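Local coordinates for calcineurin-like phosphoesterase domain-containing protein (Aquifex aeolicus, PDB 1XM7), which is of unknown specific function but, as a member of the calcineurin-like metallophosphoesterase family, probably acts as a hydrolase, at residues H11-N16 with F57-E62; G51-H56 with K89-E94; Y114-P119 with M130-Y135; E122-R127 with H145-W150. All coordinates share one frame; numbering follows the deposited sequence.

The four contacts form two pairs, each tied to one mixed sheet. Contacts 1 and 2, centres about 12 Å apart, alternate along the chain and touch through paired backbones at Phe12, Phe53 and Trp55; loops after strands 4-7 and 46-49 of the five-stranded sheet supply three segments, and 89-94 leads from helix 85-88 into edge strand 94-96. Contacts 3 and 4, centres about 8 Å apart, also alternate; they share helix 125-137, which packs on the four-stranded sheet. The pairs are in series, and His11 of contact 1 meets His149 of contact 4. Both residues belong to family motifs, Asp-x-His and Gly-His-x-His, whose histidines bind metals in relatives, consistent with a site between the sheets.

Contact 1: H11-N16 with F57-E62; sequences HFYHEN and FNDKNE
The hydroxyl of Tyr13 is gripped twice by the turn 59-62. It donates to Asp59, with Tyr13 OH 2.6 Å from Asp59 OD2, and accepts from the backbone of Asn61, whose N lies 2.9 Å from Tyr13 OH with an N-H...O angle of 148°. Asp59 receives the hydroxyl on the anti side of OD2, somewhat tilted out of the carboxylate plane, and its carboxylate stands almost perpendicular to the phenol ring, the planes 87° apart. A chi1 of -160° brings OD2 back to the ring edge, although the side chain sets out away from the 11-16 loop.

The turn and the residue before it also bound the ring. Asn58 O lies over one face, 3.7 Å from Tyr13 CZ and displaced toward the rim, while Asn61 ND2 is near the ring plane, 3.8 Å from Tyr13 CE2. Lys60 adds an aliphatic touch, its CG 3.9 Å from Tyr13 CE2. A phenylalanine in place of Tyr13 would probably leave Asp59 OD2 without the phenolic donor and Asn61 N without its acceptor, costing the turn its polar tie to the 11-16 loop.

The Asp59 carboxylate has further work: OD2 also accepts from Leu64 N, and OD1 from Arg65 N, at the start of helix 63-69. Donating to one partner while accepting from another fixes the rotation of the buried hydroxyl, and the carboxylate couples the loop after strand 4-7 to the first turn of that helix. The helix amides and the phenol would be expected to favour the charged form of Asp59.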
# COMPACT_ATOMS: atom_id res chain seq x y z
N HIS A 11 -8.20 4.25 -0.28
CA HIS A 11 -9.41 4.75 -0.92
C HIS A 11 -10.12 5.83 -0.11
O HIS A 11 -11.35 5.80 0.03
CB HIS A 11 -10.40 3.60 -1.18
CG HIS A 11 -10.09 2.79 -2.41
ND1 HIS A 11 -9.12 1.81 -2.43
CD2 HIS A 11 -10.62 2.82 -3.65
CE1 HIS A 11 -9.07 1.27 -3.64
NE2 HIS A 11 -9.98 1.87 -4.40
N PHE A 12 -9.36 6.77 0.43
CA PHE A 12 -9.96 7.84 1.21
C PHE A 12 -11.02 8.52 0.37
O PHE A 12 -10.79 8.83 -0.79
CB PHE A 12 -8.91 8.88 1.62
CG PHE A 12 -7.95 8.40 2.67
CD1 PHE A 12 -8.42 7.97 3.90
CD2 PHE A 12 -6.58 8.44 2.44
CE1 PHE A 12 -7.53 7.58 4.91
CE2 PHE A 12 -5.69 8.05 3.44
CZ PHE A 12 -6.16 7.62 4.67
N TYR A 13 -12.19 8.71 0.96
CA TYR A 13 -13.30 9.37 0.28
C TYR A 13 -14.01 8.54 -0.77
O TYR A 13 -14.91 9.03 -1.44
CB TYR A 13 -12.85 10.69 -0.33
CG TYR A 13 -12.59 11.77 0.70
CD1 TYR A 13 -11.31 12.26 0.93
CD2 TYR A 13 -13.64 12.31 1.45
CE1 TYR A 13 -11.08 13.26 1.87
CE2 TYR A 13 -13.42 13.30 2.39
CZ TYR A 13 -12.14 13.77 2.59
OH TYR A 13 -11.94 14.74 3.54
N HIS A 14 -13.60 7.28 -0.93
CA HIS A 14 -14.29 6.43 -1.90
C HIS A 14 -15.48 5.79 -1.19
O HIS A 14 -15.51 4.58 -0.93
CB HIS A 14 -13.38 5.35 -2.47
CG HIS A 14 -14.00 4.62 -3.63
ND1 HIS A 14 -13.43 3.50 -4.20
CD2 HIS A 14 -15.13 4.87 -4.33
CE1 HIS A 14 -14.20 3.08 -5.19
NE2 HIS A 14 -15.23 3.90 -5.29
N GLU A 15 -16.45 6.64 -0.89
CA GLU A 15 -17.68 6.31 -0.19
C GLU A 15 -18.37 5.06 -0.73
O GLU A 15 -18.92 4.27 0.03
CB GLU A 15 -18.60 7.51 -0.30
CG GLU A 15 -19.89 7.51 0.48
CD GLU A 15 -20.66 8.81 0.25
OE1 GLU A 15 -21.19 9.00 -0.88
OE2 GLU A 15 -20.70 9.66 1.17
N ASN A 16 -18.33 4.90 -2.05
CA ASN A 16 -18.98 3.78 -2.72
C ASN A 16 -18.37 2.42 -2.47
O ASN A 16 -19.03 1.39 -2.66
CB ASN A 16 -19.02 4.06 -4.22
CG ASN A 16 -20.21 3.43 -4.90
OD1 ASN A 16 -21.31 3.41 -4.34
ND2 ASN A 16 -20.02 2.93 -6.12
N PHE A 57 -9.66 14.97 -4.24
CA PHE A 57 -8.96 15.86 -3.34
C PHE A 57 -9.78 16.87 -2.57
O PHE A 57 -9.24 17.78 -1.93
CB PHE A 57 -7.83 16.55 -4.08
CG PHE A 57 -6.75 15.62 -4.49
CD1 PHE A 57 -6.90 14.83 -5.62
CD2 PHE A 57 -5.62 15.45 -3.70
CE1 PHE A 57 -5.94 13.88 -5.95
CE2 PHE A 57 -4.66 14.50 -4.02
CZ PHE A 57 -4.82 13.72 -5.15
N ASN A 58 -11.09 16.71 -2.61
CA ASN A 58 -11.94 17.62 -1.88
C ASN A 58 -11.94 17.15 -0.42
O ASN A 58 -12.80 16.39 0.00
CB ASN A 58 -13.34 17.56 -2.45
CG ASN A 58 -14.29 18.45 -1.71
OD1 ASN A 58 -15.50 18.34 -1.88
ND2 ASN A 58 -13.74 19.34 -0.88
N ASP A 59 -10.96 17.62 0.34
CA ASP A 59 -10.80 17.22 1.73
C ASP A 59 -11.86 17.79 2.67
O ASP A 59 -11.52 18.39 3.68
CB ASP A 59 -9.42 17.63 2.22
CG ASP A 59 -8.98 16.86 3.44
OD1 ASP A 59 -8.04 17.33 4.12
OD2 ASP A 59 -9.55 15.79 3.72
N LYS A 60 -13.14 17.60 2.35
CA LYS A 60 -14.22 18.14 3.17
C LYS A 60 -14.26 17.67 4.63
O LYS A 60 -14.73 18.39 5.51
CB LYS A 60 -15.57 17.86 2.51
CG LYS A 60 -15.76 16.43 2.08
CD LYS A 60 -17.01 16.28 1.24
CE LYS A 60 -17.18 14.85 0.76
NZ LYS A 60 -18.40 14.67 -0.08
N ASN A 61 -13.77 16.46 4.91
CA ASN A 61 -13.79 15.94 6.27
C ASN A 61 -12.43 15.98 6.99
O ASN A 61 -12.28 15.40 8.07
CB ASN A 61 -14.34 14.52 6.26
CG ASN A 61 -15.84 14.48 6.04
OD1 ASN A 61 -16.61 14.86 6.91
ND2 ASN A 61 -16.25 14.02 4.87
N GLU A 62 -11.46 16.66 6.40
CA GLU A 62 -10.13 16.81 6.99
C GLU A 62 -9.28 15.55 6.92
O GLU A 62 -8.17 15.52 7.46
CB GLU A 62 -10.23 17.23 8.46
CG GLU A 62 -11.18 18.39 8.77
CD GLU A 62 -10.94 19.61 7.90
OE1 GLU A 62 -9.79 19.82 7.45
OE2 GLU A 62 -11.91 20.37 7.68

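Contact 2: G51-H56 with K89-E94; sequences GDFTWH and KEYFDE
The backbones of 51-56 and 89-94 run as irregular loops whose closest CA atoms, those of Phe53 and Tyr91, are 9.7 Å apart, a separation that leaves the join to side chains. Phe53 swings its ring clear of its own backbone N (chi1 174°) and meets Phe92, which comes from the other direction. The two rings form a T-shaped pair: Phe92 presents its edge to the face of Phe53, with centroids 4.9 Å apart and planes at 75°. Phe92 CE2 stands over the middle of that face, and Phe92 CZ approaches Phe53 CD1 to 3.7 Å, so both leading carbons of the edge are engaged.

Tyr91 closes the group differently. Its CB, rather than its ring, makes the nearest approach, 4.0 Å from Phe53 CE2, and the two rings are inclined at 47° with centroids 5.9 Å apart, too oblique for a stack. The three aromatic side chains therefore make a compact cluster around the Phe53 ring.

Gly51 and Asp52 form the Gly-Asp motif of the family, directly ahead of Phe53. Beyond the two loops, Phe92 rests on Lys74 and Leu76 of strand 73-77, and Leu64 of helix 63-69 touches both Phe53 and Tyr91. Trp67 of the same helix binds Tyr91 O through its NE1. The cluster thus lies between helix 63-69 and strand 73-77, next to the edge strand 94-96 of the five-stranded sheet.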
# COMPACT_ATOMS: atom_id res chain seq x y z
N GLY A 51 -0.29 2.55 -3.24
CA GLY A 51 -1.34 2.63 -4.23
C GLY A 51 -2.77 2.95 -3.84
O GLY A 51 -3.27 2.48 -2.82
N ASP A 52 -3.42 3.74 -4.70
CA ASP A 52 -4.80 4.17 -4.53
C ASP A 52 -5.04 4.84 -3.18
O ASP A 52 -5.77 4.36 -2.32
CB ASP A 52 -5.74 2.99 -4.78
CG ASP A 52 -5.73 2.55 -6.24
OD1 ASP A 52 -6.40 1.55 -6.59
OD2 ASP A 52 -5.06 3.21 -7.05
N PHE A 53 -4.38 5.99 -3.05
CA PHE A 53 -4.39 6.83 -1.87
C PHE A 53 -5.75 7.45 -1.59
O PHE A 53 -6.43 7.07 -0.63
CB PHE A 53 -3.34 7.93 -2.05
CG PHE A 53 -3.34 8.96 -0.95
CD1 PHE A 53 -3.20 8.59 0.38
CD2 PHE A 53 -3.47 10.30 -1.26
CE1 PHE A 53 -3.18 9.54 1.38
CE2 PHE A 53 -3.45 11.26 -0.26
CZ PHE A 53 -3.31 10.88 1.05
N THR A 54 -6.14 8.43 -2.41
CA THR A 54 -7.41 9.12 -2.21
C THR A 54 -8.28 9.07 -3.46
O THR A 54 -7.78 9.05 -4.59
CB THR A 54 -7.19 10.59 -1.81
OG1 THR A 54 -8.44 11.18 -1.47
CG2 THR A 54 -6.55 11.37 -2.93
N TRP A 55 -9.60 9.05 -3.24
CA TRP A 55 -10.55 8.99 -4.34
C TRP A 55 -10.69 10.35 -5.04
O TRP A 55 -10.94 10.41 -6.23
CB TRP A 55 -11.91 8.48 -3.84
CG TRP A 55 -12.66 7.72 -4.90
CD1 TRP A 55 -13.89 8.02 -5.42
CD2 TRP A 55 -12.17 6.59 -5.64
NE1 TRP A 55 -14.20 7.14 -6.44
CE2 TRP A 55 -13.16 6.26 -6.60
CE3 TRP A 55 -11.00 5.83 -5.59
CZ2 TRP A 55 -13.01 5.21 -7.50
CZ3 TRP A 55 -10.85 4.78 -6.48
CH2 TRP A 55 -11.85 4.48 -7.43
N HIS A 56 -10.51 11.43 -4.30
CA HIS A 56 -10.57 12.78 -4.86
C HIS A 56 -9.87 13.71 -3.87
O HIS A 56 -9.52 13.28 -2.77
CB HIS A 56 -12.01 13.22 -5.11
CG HIS A 56 -12.84 13.29 -3.87
ND1 HIS A 56 -12.65 14.25 -2.90
CD2 HIS A 56 -13.87 12.52 -3.44
CE1 HIS A 56 -13.53 14.07 -1.93
NE2 HIS A 56 -14.28 13.03 -2.24
N LYS A 89 1.79 15.60 -4.59
CA LYS A 89 3.07 16.06 -4.07
C LYS A 89 3.07 16.58 -2.66
O LYS A 89 4.08 16.46 -1.96
CB LYS A 89 3.70 17.07 -5.02
CG LYS A 89 4.30 16.39 -6.23
CD LYS A 89 5.27 17.27 -7.01
CE LYS A 89 5.86 16.50 -8.20
NZ LYS A 89 6.97 17.24 -8.89
N GLU A 90 1.96 17.14 -2.20
CA GLU A 90 1.97 17.65 -0.85
C GLU A 90 1.38 16.77 0.22
O GLU A 90 1.05 17.24 1.31
CB GLU A 90 1.33 19.03 -0.79
CG GLU A 90 -0.14 19.07 -0.85
CD GLU A 90 -0.59 20.50 -0.84
OE1 GLU A 90 -0.87 21.05 -1.93
OE2 GLU A 90 -0.62 21.09 0.27
N TYR A 91 1.27 15.49 -0.08
CA TYR A 91 0.77 14.53 0.88
C TYR A 91 1.86 13.48 1.07
O TYR A 91 1.78 12.63 1.97
CB TYR A 91 -0.52 13.90 0.37
CG TYR A 91 -1.68 14.88 0.39
CD1 TYR A 91 -2.26 15.30 1.59
CD2 TYR A 91 -2.22 15.37 -0.81
CE1 TYR A 91 -3.35 16.18 1.61
CE2 TYR A 91 -3.30 16.25 -0.80
CZ TYR A 91 -3.87 16.65 0.40
OH TYR A 91 -4.98 17.46 0.39
N PHE A 92 2.89 13.57 0.22
CA PHE A 92 4.03 12.67 0.24
C PHE A 92 5.33 13.43 -0.00
O PHE A 92 5.32 14.50 -0.63
CB PHE A 92 3.86 11.60 -0.84
CG PHE A 92 2.70 10.70 -0.60
CD1 PHE A 92 2.82 9.61 0.25
CD2 PHE A 92 1.47 10.98 -1.18
CE1 PHE A 92 1.72 8.80 0.52
CE2 PHE A 92 0.36 10.17 -0.91
CZ PHE A 92 0.49 9.08 -0.06
N ASP A 93 6.43 12.87 0.49
CA ASP A 93 7.75 13.47 0.35
C ASP A 93 8.44 12.93 -0.89
O ASP A 93 9.24 13.61 -1.52
CB ASP A 93 8.60 13.15 1.58
CG ASP A 93 7.93 13.61 2.86
OD1 ASP A 93 7.48 12.76 3.65
OD2 ASP A 93 7.85 14.83 3.07
N GLU A 94 8.11 11.68 -1.23
CA GLU A 94 8.67 11.02 -2.41
C GLU A 94 7.54 10.27 -3.11
O GLU A 94 6.68 9.67 -2.46
CB GLU A 94 9.75 10.01 -2.00
CG GLU A 94 11.01 10.60 -1.32
CD GLU A 94 11.88 9.54 -0.62
OE1 GLU A 94 12.12 8.46 -1.22
OE2 GLU A 94 12.34 9.78 0.52

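Contact 3: Y114-P119 with M130-Y135; sequences YPAKDP and MVREIY
At the edge of the Arg132 guanidinium sits Ala116 O, 2° out of the plane of the group, so this flat group works here through an N-H at its rim and not through a face. The bond is sound, with Arg132 NH1 2.9 Å from Ala116 O. NH1 approaches nearly in line with the carbonyl, the C=O...N angle being 168°. A bend at chi3 (-68°) folds the arginine back over the loop, and its aliphatic part packs on the way: CG of Arg132 is 4.0 Å from CB of Ala116, where the two backbones come closest, at 5.5 Å between CA atoms.

Val131, one residue earlier on the helix, fills the other end. Its CG2 touches Tyr114 twice, 3.6 Å from O and 3.9 Å from CB, whereas the phenol of Tyr114 leads off to bind Arg127 through its hydroxyl.

Strand 107-112, helix 125-137 and strand 142-145 make a beta-alpha-beta crossover, and this contact ties the loop leaving the first strand to the helix. Val131 carries on inward to Leu110 and Ser112 of the first strand and to Leu143 of the second.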
# COMPACT_ATOMS: atom_id res chain seq x y z
N TYR A 114 1.05 -3.24 -7.76
CA TYR A 114 0.56 -4.45 -8.40
C TYR A 114 1.24 -5.69 -7.89
O TYR A 114 2.41 -5.67 -7.53
CB TYR A 114 0.74 -4.35 -9.92
CG TYR A 114 0.14 -3.08 -10.50
CD1 TYR A 114 0.80 -1.86 -10.38
CD2 TYR A 114 -1.13 -3.09 -11.09
CE1 TYR A 114 0.22 -0.68 -10.83
CE2 TYR A 114 -1.72 -1.91 -11.54
CZ TYR A 114 -1.04 -0.71 -11.40
OH TYR A 114 -1.61 0.47 -11.84
N PRO A 115 0.49 -6.81 -7.85
CA PRO A 115 1.00 -8.11 -7.39
C PRO A 115 1.66 -8.86 -8.55
O PRO A 115 1.60 -8.42 -9.70
CB PRO A 115 -0.26 -8.80 -6.91
CG PRO A 115 -1.26 -8.37 -7.96
CD PRO A 115 -0.96 -6.88 -8.10
N ALA A 116 2.27 -10.00 -8.24
CA ALA A 116 2.88 -10.80 -9.28
C ALA A 116 1.74 -11.41 -10.09
O ALA A 116 1.84 -11.55 -11.32
CB ALA A 116 3.75 -11.90 -8.66
N LYS A 117 0.66 -11.76 -9.40
CA LYS A 117 -0.50 -12.35 -10.05
C LYS A 117 -1.73 -12.14 -9.18
O LYS A 117 -1.69 -12.43 -7.99
CB LYS A 117 -0.28 -13.84 -10.23
CG LYS A 117 -1.32 -14.51 -11.09
CD LYS A 117 -1.05 -16.00 -11.25
CE LYS A 117 -1.30 -16.45 -12.68
NZ LYS A 117 -0.48 -15.67 -13.68
N ASP A 118 -2.80 -11.62 -9.77
CA ASP A 118 -4.04 -11.40 -9.01
C ASP A 118 -4.77 -12.74 -8.88
O ASP A 118 -5.24 -13.33 -9.86
CB ASP A 118 -4.93 -10.37 -9.72
CG ASP A 118 -6.06 -9.88 -8.83
OD1 ASP A 118 -6.78 -10.73 -8.24
OD2 ASP A 118 -6.25 -8.66 -8.73
N PRO A 119 -4.89 -13.22 -7.63
CA PRO A 119 -5.55 -14.49 -7.31
C PRO A 119 -7.00 -14.53 -7.69
O PRO A 119 -7.64 -15.57 -7.53
CB PRO A 119 -5.34 -14.60 -5.80
CG PRO A 119 -5.47 -13.19 -5.37
CD PRO A 119 -4.63 -12.45 -6.40
N MET A 130 5.43 -6.70 -15.33
CA MET A 130 6.56 -5.81 -15.12
C MET A 130 7.11 -6.02 -13.72
O MET A 130 8.33 -6.06 -13.52
CB MET A 130 6.11 -4.36 -15.31
CG MET A 130 5.66 -4.03 -16.74
SD MET A 130 6.99 -4.25 -17.95
CE MET A 130 6.98 -2.71 -18.62
N VAL A 131 6.22 -6.17 -12.75
CA VAL A 131 6.60 -6.39 -11.36
C VAL A 131 7.45 -7.65 -11.24
O VAL A 131 8.50 -7.65 -10.59
CB VAL A 131 5.34 -6.53 -10.46
CG1 VAL A 131 5.75 -6.92 -9.04
CG2 VAL A 131 4.56 -5.21 -10.44
N ARG A 132 6.98 -8.73 -11.86
CA ARG A 132 7.70 -9.99 -11.85
C ARG A 132 9.06 -9.76 -12.50
O ARG A 132 10.10 -10.11 -11.94
CB ARG A 132 6.94 -11.04 -12.66
CG ARG A 132 5.54 -11.30 -12.17
CD ARG A 132 5.02 -12.64 -12.71
NE ARG A 132 4.83 -12.63 -14.15
CZ ARG A 132 3.70 -12.26 -14.76
NH1 ARG A 132 2.67 -11.85 -14.04
NH2 ARG A 132 3.61 -12.28 -16.08
N GLU A 133 9.05 -9.14 -13.67
CA GLU A 133 10.28 -8.87 -14.38
C GLU A 133 11.30 -8.17 -13.50
O GLU A 133 12.44 -8.63 -13.38
CB GLU A 133 9.99 -8.05 -15.64
CG GLU A 133 10.63 -8.64 -16.89
CD GLU A 133 10.61 -10.17 -16.90
OE1 GLU A 133 9.50 -10.77 -16.92
OE2 GLU A 133 11.71 -10.77 -16.89
N ILE A 134 10.89 -7.07 -12.88
CA ILE A 134 11.79 -6.32 -11.99
C ILE A 134 12.28 -7.23 -10.87
O ILE A 134 13.48 -7.31 -10.59
CB ILE A 134 11.07 -5.12 -11.34
CG1 ILE A 134 10.84 -4.02 -12.37
CG2 ILE A 134 11.88 -4.61 -10.16
CD1 ILE A 134 9.93 -2.91 -11.86
N TYR A 135 11.34 -7.91 -10.23
CA TYR A 135 11.64 -8.81 -9.14
C TYR A 135 12.80 -9.72 -9.54
O TYR A 135 13.81 -9.79 -8.84
CB TYR A 135 10.43 -9.67 -8.82
CG TYR A 135 10.57 -10.49 -7.55
CD1 TYR A 135 10.26 -9.96 -6.31
CD2 TYR A 135 10.97 -11.83 -7.61
CE1 TYR A 135 10.32 -10.73 -5.15
CE2 TYR A 135 11.04 -12.60 -6.46
CZ TYR A 135 10.72 -12.05 -5.24
OH TYR A 135 10.75 -12.84 -4.11

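Contact 4: E122-R127 with H145-W150; sequences ERYPDR and HGHVHW
Arg123 and Tyr124 close on the imidazole of His147, the tight part of the contact. NH2 of Arg123 comes within 3.1 Å of CE1 of His147, with NE2 of His147 lying over the guanidinium face; the two planes are inclined at 38°, and the approach is packing, since the angle is poor for a bond to NE2. Tyr124 offers its rim, CD2 lying 3.6 Å from His147 NE2, with the rings at 77°. With chi1 at -170° the imidazole extends away from its backbone N, toward both residues. With alanine in place of His147, the Arg123 guanidinium is likely to lose the ring against its face and a gap to open beside Tyr124.

On the looser side, where Arg123 is exposed, a single water bridges unevenly: it donates to His147 O at 2.7 Å. The bond from Arg123 NH2 to the water oxygen is weak, at 3.4 Å.

Residues 146-149 form the Gly-His-x-His motif of the family, whose histidines bind metals in relatives. They follow strand 142-145 of the four-stranded sheet, and His147 N is bonded to Asp9 from the loop after strand 4-7. Tyr124 occupies the N-cap position, directly before helix 125-137.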
# COMPACT_ATOMS: atom_id res chain seq x y z
N GLU A 122 -7.17 -10.74 -13.00
CA GLU A 122 -5.99 -10.07 -13.50
C GLU A 122 -6.37 -8.95 -14.45
O GLU A 122 -6.37 -9.11 -15.66
CB GLU A 122 -5.07 -11.07 -14.19
CG GLU A 122 -4.14 -11.75 -13.19
CD GLU A 122 -3.66 -13.10 -13.66
OE1 GLU A 122 -4.37 -14.10 -13.41
OE2 GLU A 122 -2.57 -13.14 -14.27
N ARG A 123 -6.70 -7.81 -13.86
CA ARG A 123 -7.12 -6.63 -14.59
C ARG A 123 -5.99 -5.90 -15.28
O ARG A 123 -6.19 -5.24 -16.29
CB ARG A 123 -7.82 -5.65 -13.64
CG ARG A 123 -9.25 -6.02 -13.26
CD ARG A 123 -9.72 -5.09 -12.16
NE ARG A 123 -9.00 -5.36 -10.93
CZ ARG A 123 -9.01 -4.58 -9.84
NH1 ARG A 123 -9.72 -3.46 -9.84
NH2 ARG A 123 -8.32 -4.94 -8.76
N TYR A 124 -4.79 -6.01 -14.73
CA TYR A 124 -3.64 -5.33 -15.31
C TYR A 124 -2.49 -6.30 -15.52
O TYR A 124 -1.41 -6.14 -14.94
CB TYR A 124 -3.23 -4.18 -14.38
CG TYR A 124 -4.31 -3.13 -14.25
CD1 TYR A 124 -4.59 -2.28 -15.31
CD2 TYR A 124 -5.11 -3.05 -13.12
CE1 TYR A 124 -5.63 -1.37 -15.25
CE2 TYR A 124 -6.17 -2.14 -13.04
CZ TYR A 124 -6.42 -1.30 -14.12
OH TYR A 124 -7.47 -0.41 -14.10
N PRO A 125 -2.69 -7.32 -16.37
CA PRO A 125 -1.66 -8.32 -16.66
C PRO A 125 -0.29 -7.78 -17.09
O PRO A 125 0.74 -8.35 -16.72
CB PRO A 125 -2.33 -9.19 -17.74
CG PRO A 125 -3.34 -8.28 -18.35
CD PRO A 125 -3.90 -7.56 -17.17
N ASP A 126 -0.28 -6.69 -17.85
CA ASP A 126 0.98 -6.07 -18.31
C ASP A 126 1.76 -5.53 -17.12
O ASP A 126 2.97 -5.69 -17.04
CB ASP A 126 0.71 -4.91 -19.27
CG ASP A 126 0.22 -5.35 -20.63
OD1 ASP A 126 -0.34 -4.50 -21.36
OD2 ASP A 126 0.39 -6.54 -20.99
N ARG A 127 1.07 -4.88 -16.20
CA ARG A 127 1.74 -4.31 -15.03
C ARG A 127 2.21 -5.41 -14.07
O ARG A 127 3.26 -5.30 -13.44
CB ARG A 127 0.81 -3.29 -14.35
CG ARG A 127 0.39 -2.19 -15.31
CD ARG A 127 -0.62 -1.21 -14.75
NE ARG A 127 -1.26 -0.46 -15.83
CZ ARG A 127 -2.20 0.46 -15.66
NH1 ARG A 127 -2.62 0.76 -14.45
NH2 ARG A 127 -2.74 1.06 -16.71
N HIS A 145 3.09 -5.46 -1.81
CA HIS A 145 2.19 -4.80 -2.74
C HIS A 145 0.81 -4.58 -2.14
O HIS A 145 0.59 -4.79 -0.96
CB HIS A 145 2.04 -5.67 -3.99
CG HIS A 145 1.36 -6.97 -3.73
ND1 HIS A 145 0.02 -7.05 -3.41
CD2 HIS A 145 1.84 -8.23 -3.67
CE1 HIS A 145 -0.29 -8.30 -3.14
NE2 HIS A 145 0.79 -9.04 -3.29
N GLY A 146 -0.11 -4.13 -2.99
CA GLY A 146 -1.48 -3.90 -2.57
C GLY A 146 -2.39 -4.38 -3.69
O GLY A 146 -2.29 -5.52 -4.15
N HIS A 147 -3.28 -3.51 -4.12
CA HIS A 147 -4.18 -3.81 -5.23
C HIS A 147 -5.23 -4.91 -5.05
O HIS A 147 -6.38 -4.71 -5.44
CB HIS A 147 -3.34 -4.09 -6.47
CG HIS A 147 -4.14 -4.19 -7.73
ND1 HIS A 147 -4.63 -5.39 -8.21
CD2 HIS A 147 -4.57 -3.24 -8.59
CE1 HIS A 147 -5.32 -5.17 -9.31
NE2 HIS A 147 -5.30 -3.87 -9.57
N VAL A 148 -4.87 -6.06 -4.49
CA VAL A 148 -5.85 -7.15 -4.32
C VAL A 148 -6.70 -7.01 -3.05
O VAL A 148 -6.19 -7.13 -1.94
CB VAL A 148 -5.18 -8.53 -4.29
CG1 VAL A 148 -6.25 -9.62 -4.33
CG2 VAL A 148 -4.23 -8.67 -5.48
N HIS A 149 -7.99 -6.76 -3.23
CA HIS A 149 -8.90 -6.58 -2.11
C HIS A 149 -9.30 -7.85 -1.40
O HIS A 149 -9.06 -8.96 -1.86
CB HIS A 149 -10.16 -5.84 -2.55
CG HIS A 149 -9.90 -4.53 -3.21
ND1 HIS A 149 -9.01 -3.61 -2.69
CD2 HIS A 149 -10.40 -3.97 -4.34
CE1 HIS A 149 -8.97 -2.55 -3.48
NE2 HIS A 149 -9.80 -2.74 -4.49
N TRP A 150 -9.93 -7.65 -0.25
CA TRP A 150 -10.40 -8.75 0.56
C TRP A 150 -11.46 -9.54 -0.19
O TRP A 150 -12.27 -8.96 -0.92
CB TRP A 150 -10.99 -8.21 1.86
CG TRP A 150 -11.55 -9.28 2.75
CD1 TRP A 150 -10.89 -9.96 3.75
CD2 TRP A 150 -12.85 -9.88 2.66
NE1 TRP A 150 -11.70 -10.95 4.27
CE2 TRP A 150 -12.91 -10.92 3.62
CE3 TRP A 150 -13.97 -9.64 1.85
CZ2 TRP A 150 -14.05 -11.72 3.79
CZ3 TRP A 150 -15.10 -10.44 2.02
CH2 TRP A 150 -15.13 -11.47 2.98
O HOH W 1 -7.50 -2.47 -6.56